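P35 antigen (Borrelia burgdorferi, PDB 4ALY) is an outer surface lipoprotein of the Lyme disease agent, critical for establishing infection after a tick bite. Local coordinates at residues I87-S90 with E91-S95; L135-S138 with L139-E143; F175-Q178 with L179-E183. All coordinates share one frame; numbering follows the deposited sequence.

How the contacts relate
Three local contacts, on or at the end of three helices, illustrate how the same spacing of three to five residues yields different chemistry as burial changes. Contact 1, near the end of helix 70-95, lies on the surface and rests mainly on backbone bonds. Contacts 2 and 3 are buried: contact 2 closes helix 129-137 with a Schellman motif and an aromatic pair; contact 3 lies within helix 163-189, its centre about 5 Å from the centre of the chain, and carries an amide-carboxylate bond. The three touch one another. Thr137 of contact 2 meets Asp93 of contact 1, probably by a hydrogen bond, and packs on Gln178 of contact 3, whose Glu182 packs against Ser90 of contact 1.

Contact 1 of 3, residues I87-S90 with E91-S95; sequences IQIS and EMDSS
Ile87, well inside helix 70-95, meets Glu91 one turn on, through both its carbonyl and its side chain. The methyl CG2 lies 3.7 Å from Glu91 OE2, where the branched chain passes obliquely by the carboxylate. Ile87 O accepts two hydrogen bonds on the same face of its plane, one from Glu91 N and one from the hydroxyl Ser90 OG at 3.1 Å. The serine thus folds its polar end back on the preceding turn. At Gln88 the carbonyl is again shared: Met92 N reaches Gln88 O at 3.1 Å with a nearly straight N-H...O (168°), while Glu91 N comes to the same oxygen from above the carbonyl plane, at 2.9 Å. Together they mix i to i+3 with i to i+4 bonding.

Ile89 keeps to the regular alpha-helical pattern, its O receiving Asp93 N at 2.9 Å. Its CG2 lies anti to the backbone N, with CG1 beside that nitrogen (chi1 -66°); the methyl runs alongside the Asp93 side chain, both pointing the same way, and ends 3.6 Å from Asp93 OD2. That oxygen is hydrogen-bonded to Thr137 OG1, and OD1 forms a salt bridge with Arg96. Ser90 closes the series by taking Ser94 N on its O, with the donor well above the carbonyl plane.

Only Asp93 is buried among the touching residues of this surface contact near the end of helix 70-95. Ser90 and Asp93 rest on Arg133 of helix 129-137, whereas Ile87 packs on Ser185 and Leu189 of helix 163-189.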
# COMPACT_ATOMS: atom_id res chain seq x y z
N ILE A 87 0.55 13.44 -2.24
CA ILE A 87 -0.20 13.77 -3.45
C ILE A 87 0.73 14.05 -4.66
O ILE A 87 0.41 13.61 -5.77
CB ILE A 87 -1.29 14.84 -3.18
CG1 ILE A 87 -2.22 14.36 -2.08
CG2 ILE A 87 -2.11 15.22 -4.44
CD1 ILE A 87 -3.25 13.30 -2.51
N GLN A 88 1.88 14.68 -4.47
CA GLN A 88 2.69 15.05 -5.63
C GLN A 88 3.18 13.76 -6.24
O GLN A 88 2.88 13.47 -7.37
CB GLN A 88 3.89 16.01 -5.36
CG GLN A 88 3.74 17.08 -4.27
CD GLN A 88 3.18 18.47 -4.72
OE1 GLN A 88 2.04 18.58 -5.24
NE2 GLN A 88 3.96 19.55 -4.45
N ILE A 89 3.92 12.99 -5.48
CA ILE A 89 4.31 11.61 -5.78
C ILE A 89 3.21 10.81 -6.50
O ILE A 89 3.43 10.27 -7.57
CB ILE A 89 4.79 10.89 -4.50
CG1 ILE A 89 6.09 11.52 -3.98
CG2 ILE A 89 5.02 9.42 -4.78
CD1 ILE A 89 6.59 10.98 -2.60
N SER A 90 2.00 10.80 -5.97
CA SER A 90 0.95 10.04 -6.66
C SER A 90 0.61 10.51 -8.07
O SER A 90 0.24 9.67 -8.90
CB SER A 90 -0.32 9.91 -5.83
OG SER A 90 -1.19 10.95 -6.16
N GLU A 91 0.78 11.81 -8.37
CA GLU A 91 0.47 12.30 -9.72
C GLU A 91 1.64 12.04 -10.68
O GLU A 91 1.42 11.70 -11.84
CB GLU A 91 0.10 13.79 -9.72
CG GLU A 91 -1.32 14.12 -9.25
CD GLU A 91 -1.45 15.48 -8.55
OE1 GLU A 91 -0.46 16.26 -8.43
OE2 GLU A 91 -2.56 15.78 -8.11
N MET A 92 2.86 12.17 -10.18
CA MET A 92 4.06 11.87 -10.93
C MET A 92 3.99 10.36 -11.32
O MET A 92 4.06 10.01 -12.51
CB MET A 92 5.30 12.17 -10.05
CG MET A 92 6.59 12.68 -10.71
SD MET A 92 7.72 13.34 -9.41
CE MET A 92 6.93 14.89 -8.94
N ASP A 93 3.83 9.48 -10.31
CA ASP A 93 3.69 8.07 -10.51
C ASP A 93 2.59 7.73 -11.49
O ASP A 93 2.73 6.90 -12.37
CB ASP A 93 3.44 7.35 -9.20
CG ASP A 93 4.69 7.25 -8.39
OD1 ASP A 93 5.74 7.64 -8.95
OD2 ASP A 93 4.63 6.77 -7.22
N SER A 94 1.50 8.44 -11.35
CA SER A 94 0.39 8.21 -12.20
C SER A 94 0.72 8.53 -13.64
O SER A 94 0.10 7.99 -14.57
CB SER A 94 -0.75 9.07 -11.73
OG SER A 94 -1.69 9.09 -12.70
N SER A 95 1.68 9.41 -13.89
CA SER A 95 1.94 9.67 -15.27
C SER A 95 3.02 8.74 -15.85
O SER A 95 3.28 8.75 -17.04
CB SER A 95 2.24 11.15 -15.48
OG SER A 95 3.58 11.34 -15.11

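Contact 2 of 3, residues L135-S138 with L139-E143; sequences LYTS and LNFNE. With SO4 (sulfate ion), chain D.
Leu139 and Tyr136 meet where a Schellman motif ends helix 129-137. Two bonds define the motif, Phe141 N to Tyr136 O at 2.9 Å and Asn140 N to Thr137 O at 2.7 Å, and the type I beta turn from Thr137 to Asn140 lies within it. Leu139 N adds a further bond to Tyr136 O, at 3.0 Å, from the face of that carbonyl opposite to the one Phe141 N uses, so two donors grip the oxygen. The Leu139 side chain is buried against Trp220 of helix 200-233 and Ile146 of helix 143-157.

Asn140 is the C-prime residue, and its positive phi (59°) is the left-handed conformation expected at that place in a Schellman motif. Its N comes to Thr137 O from well above the carbonyl plane. Pointing outward at the surface, Asn140 ND2 makes a weak hydrogen bond to O3 of a sulfate ion, probably from the crystallisation liquor.

Phe141, also at positive phi, returns its ring to the helix it has just left. An offset edge-to-face pair results, the edge of Tyr136 directed to the face of Phe141, with centroids 5.6 Å apart and planes at 84°. Tyr136 CB touches Phe141 CE2 at 3.4 Å. With Tyr136 CG beside its own backbone N (chi1 -58°), the tyrosine ring is turned to bring CD2 near Phe141 CE2 and CZ, and its hydroxyl is bound to Glu98. Asn142 then stands at the N-cap of helix 143-157. Back on the Phe141 ring, Thr137 OG1, itself hydrogen-bonded to Arg133, lies in the ring plane at the edge, 4.0 Å from Phe141 CD2.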
# COMPACT_ATOMS: atom_id res chain seq x y z
N LEU A 135 -0.76 0.35 -6.01
CA LEU A 135 0.06 -0.76 -5.63
C LEU A 135 1.57 -0.49 -5.98
O LEU A 135 2.46 -0.83 -5.19
CB LEU A 135 -0.43 -1.99 -6.34
CG LEU A 135 0.39 -3.26 -6.12
CD1 LEU A 135 0.43 -3.65 -4.62
CD2 LEU A 135 -0.27 -4.35 -7.00
N TYR A 136 1.85 0.09 -7.16
CA TYR A 136 3.24 0.29 -7.60
C TYR A 136 3.90 1.35 -6.72
O TYR A 136 5.05 1.19 -6.30
CB TYR A 136 3.29 0.73 -9.08
CG TYR A 136 2.64 -0.18 -10.11
CD1 TYR A 136 2.63 -1.57 -9.97
CD2 TYR A 136 2.02 0.36 -11.24
CE1 TYR A 136 2.08 -2.40 -10.93
CE2 TYR A 136 1.41 -0.45 -12.18
CZ TYR A 136 1.47 -1.85 -12.03
OH TYR A 136 0.90 -2.69 -13.00
N THR A 137 3.17 2.42 -6.44
CA THR A 137 3.59 3.44 -5.53
C THR A 137 3.88 2.87 -4.13
O THR A 137 4.80 3.37 -3.46
CB THR A 137 2.51 4.53 -5.45
OG1 THR A 137 2.33 5.06 -6.76
CG2 THR A 137 2.88 5.65 -4.56
N SER A 138 3.20 1.78 -3.75
CA SER A 138 3.36 1.25 -2.39
C SER A 138 4.71 0.62 -2.26
O SER A 138 5.19 0.31 -1.16
CB SER A 138 2.22 0.26 -2.04
OG SER A 138 2.47 -1.05 -2.52
N LEU A 139 5.31 0.38 -3.41
CA LEU A 139 6.66 -0.19 -3.45
C LEU A 139 7.58 0.95 -3.99
O LEU A 139 8.57 0.68 -4.72
CB LEU A 139 6.66 -1.46 -4.36
CG LEU A 139 6.04 -2.75 -3.80
CD1 LEU A 139 5.55 -3.85 -4.81
CD2 LEU A 139 6.99 -3.31 -2.76
N ASN A 140 7.18 2.21 -3.73
CA ASN A 140 7.99 3.37 -4.18
C ASN A 140 8.23 3.48 -5.69
O ASN A 140 9.15 4.12 -6.13
CB ASN A 140 9.34 3.42 -3.42
CG ASN A 140 9.17 3.75 -1.93
OD1 ASN A 140 8.15 4.24 -1.50
ND2 ASN A 140 10.17 3.47 -1.17
N PHE A 141 7.42 2.80 -6.47
CA PHE A 141 7.52 2.81 -7.94
C PHE A 141 8.92 2.42 -8.38
O PHE A 141 9.48 2.89 -9.35
CB PHE A 141 7.03 4.12 -8.62
CG PHE A 141 6.16 3.87 -9.81
CD1 PHE A 141 6.72 3.52 -11.02
CD2 PHE A 141 4.73 3.89 -9.70
CE1 PHE A 141 5.91 3.23 -12.11
CE2 PHE A 141 3.94 3.59 -10.77
CZ PHE A 141 4.52 3.29 -11.99
N ASN A 142 9.48 1.47 -7.65
CA ASN A 142 10.72 0.95 -8.05
C ASN A 142 10.45 -0.16 -8.97
O ASN A 142 10.24 -1.31 -8.52
CB ASN A 142 11.42 0.38 -6.86
CG ASN A 142 12.74 -0.19 -7.22
OD1 ASN A 142 12.90 -0.87 -8.26
ND2 ASN A 142 13.68 0.07 -6.39
N GLU A 143 10.49 0.14 -10.26
CA GLU A 143 10.03 -0.83 -11.24
C GLU A 143 10.81 -2.14 -11.18
O GLU A 143 10.30 -3.17 -11.62
CB GLU A 143 10.04 -0.20 -12.62
CG GLU A 143 9.21 1.09 -12.68
CD GLU A 143 9.30 1.81 -14.01
OE1 GLU A 143 9.92 1.29 -14.96
OE2 GLU A 143 8.78 2.93 -14.11
S SO4 D . 13.50 3.05 -3.33
O1 SO4 D . 13.22 3.19 -4.78
O2 SO4 D . 13.13 1.69 -2.83
O3 SO4 D . 12.74 4.10 -2.60
O4 SO4 D . 14.93 3.31 -3.11

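Contact 3 of 3, residues F175-Q178 with L179-E183; sequences FSIQ and LAMEE
Gln178 sets CG opposite its backbone N (chi1 -169°) and then bends at chi2, which swings its amide along the helix toward Glu182. The glutamate answers with CG beside its backbone N and a chain extended beyond it. Gln178 NE2 therefore donates to Glu182 OE2 at 2.9 Å, and the N-H...O angle is 159°. The oxygen lies close to the amide plane, yet the nitrogen comes from above the carboxylate plane, the two flat groups being turned 79° from each other. Both ends have further partners: Gln178 OE1 accepts from Lys217 NZ of helix 200-233, and Glu182 OE1 forms a salt bridge with Arg133 of helix 129-137. These bonds satisfy buried polar atoms, and the arginine would be expected to stabilise the charged carboxylate.

This i to i+4 amide-carboxylate pair lies within helix 163-189 of an all-helical fold. Leu179 N binds Phe175 O at 2.9 Å, nearly straight in line, and the next three amides repeat the i to i+4 pattern, Glu182 N reaching Gln178 O at a longer 3.2 Å.

About one turn before the amide-carboxylate bond, Phe175 meets Leu179 across its ring: Leu179 CB stands over one face, offset toward the rim, while Leu179 CD2 comes 3.8 Å from Phe175 CE2. Met181 SD lies 3.8 Å from Gln178 OE1, with Met181 CG 3.3 Å from Ile177 O. Around them, the Phe175 ring meets Phe115 edge-to-face and rests on Met134, Met181 packs on Leu213 of helix 200-233 and Ile86 of helix 70-95, and Ala180 and Ile177 lie against Ile264 of helix 254-275.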
# COMPACT_ATOMS: atom_id res chain seq x y z
N PHE A 175 -1.44 -2.51 -1.40
CA PHE A 175 -2.42 -1.54 -1.90
C PHE A 175 -3.05 -0.78 -0.71
O PHE A 175 -3.13 0.46 -0.73
CB PHE A 175 -3.46 -2.17 -2.80
CG PHE A 175 -4.66 -1.31 -3.03
CD1 PHE A 175 -4.68 -0.36 -4.05
CD2 PHE A 175 -5.78 -1.44 -2.22
CE1 PHE A 175 -5.80 0.43 -4.25
CE2 PHE A 175 -6.90 -0.64 -2.39
CZ PHE A 175 -6.92 0.30 -3.40
N SER A 176 -3.45 -1.49 0.36
CA SER A 176 -4.36 -0.81 1.34
C SER A 176 -3.65 0.31 2.08
O SER A 176 -4.25 1.31 2.39
CB SER A 176 -4.91 -1.84 2.33
OG SER A 176 -5.81 -2.67 1.66
N ILE A 177 -2.36 0.11 2.37
CA ILE A 177 -1.51 1.07 3.12
C ILE A 177 -1.28 2.36 2.31
O ILE A 177 -1.37 3.49 2.85
CB ILE A 177 -0.15 0.45 3.39
CG1 ILE A 177 -0.28 -0.83 4.27
CG2 ILE A 177 0.79 1.51 3.97
CD1 ILE A 177 1.02 -1.60 4.36
N GLN A 178 -0.94 2.18 1.02
CA GLN A 178 -0.78 3.27 0.08
C GLN A 178 -2.10 4.06 -0.10
O GLN A 178 -2.10 5.27 0.12
CB GLN A 178 -0.22 2.75 -1.25
CG GLN A 178 0.21 3.86 -2.16
CD GLN A 178 1.33 4.71 -1.53
OE1 GLN A 178 2.27 4.19 -0.89
NE2 GLN A 178 1.21 6.04 -1.70
N LEU A 179 -3.21 3.38 -0.43
CA LEU A 179 -4.54 4.02 -0.44
C LEU A 179 -4.80 4.83 0.83
O LEU A 179 -5.25 5.99 0.77
CB LEU A 179 -5.66 2.98 -0.60
CG LEU A 179 -7.09 3.51 -0.40
CD1 LEU A 179 -7.49 4.57 -1.44
CD2 LEU A 179 -8.10 2.37 -0.44
N ALA A 180 -4.51 4.23 2.00
CA ALA A 180 -4.73 4.96 3.25
C ALA A 180 -3.91 6.26 3.25
O ALA A 180 -4.46 7.31 3.61
CB ALA A 180 -4.38 4.12 4.47
N MET A 181 -2.63 6.21 2.86
CA MET A 181 -1.83 7.44 2.87
C MET A 181 -2.42 8.55 1.99
O MET A 181 -2.31 9.75 2.32
CB MET A 181 -0.38 7.17 2.45
CG MET A 181 0.38 6.24 3.39
SD MET A 181 1.89 5.60 2.64
CE MET A 181 3.01 6.96 2.91
N GLU A 182 -3.08 8.17 0.90
CA GLU A 182 -3.52 9.15 -0.07
C GLU A 182 -4.93 9.67 0.24
O GLU A 182 -5.27 10.80 -0.11
CB GLU A 182 -3.41 8.61 -1.51
CG GLU A 182 -2.02 8.11 -1.80
CD GLU A 182 -1.75 7.74 -3.24
OE1 GLU A 182 -2.72 7.64 -4.03
OE2 GLU A 182 -0.54 7.52 -3.55
N GLU A 183 -5.76 8.86 0.89
CA GLU A 183 -7.09 9.33 1.25
C GLU A 183 -6.91 10.37 2.36
O GLU A 183 -7.52 11.47 2.33
CB GLU A 183 -7.89 8.20 1.85
CG GLU A 183 -8.55 7.26 0.89
CD GLU A 183 -9.39 6.24 1.63
OE1 GLU A 183 -10.25 6.64 2.45
OE2 GLU A 183 -9.18 5.05 1.44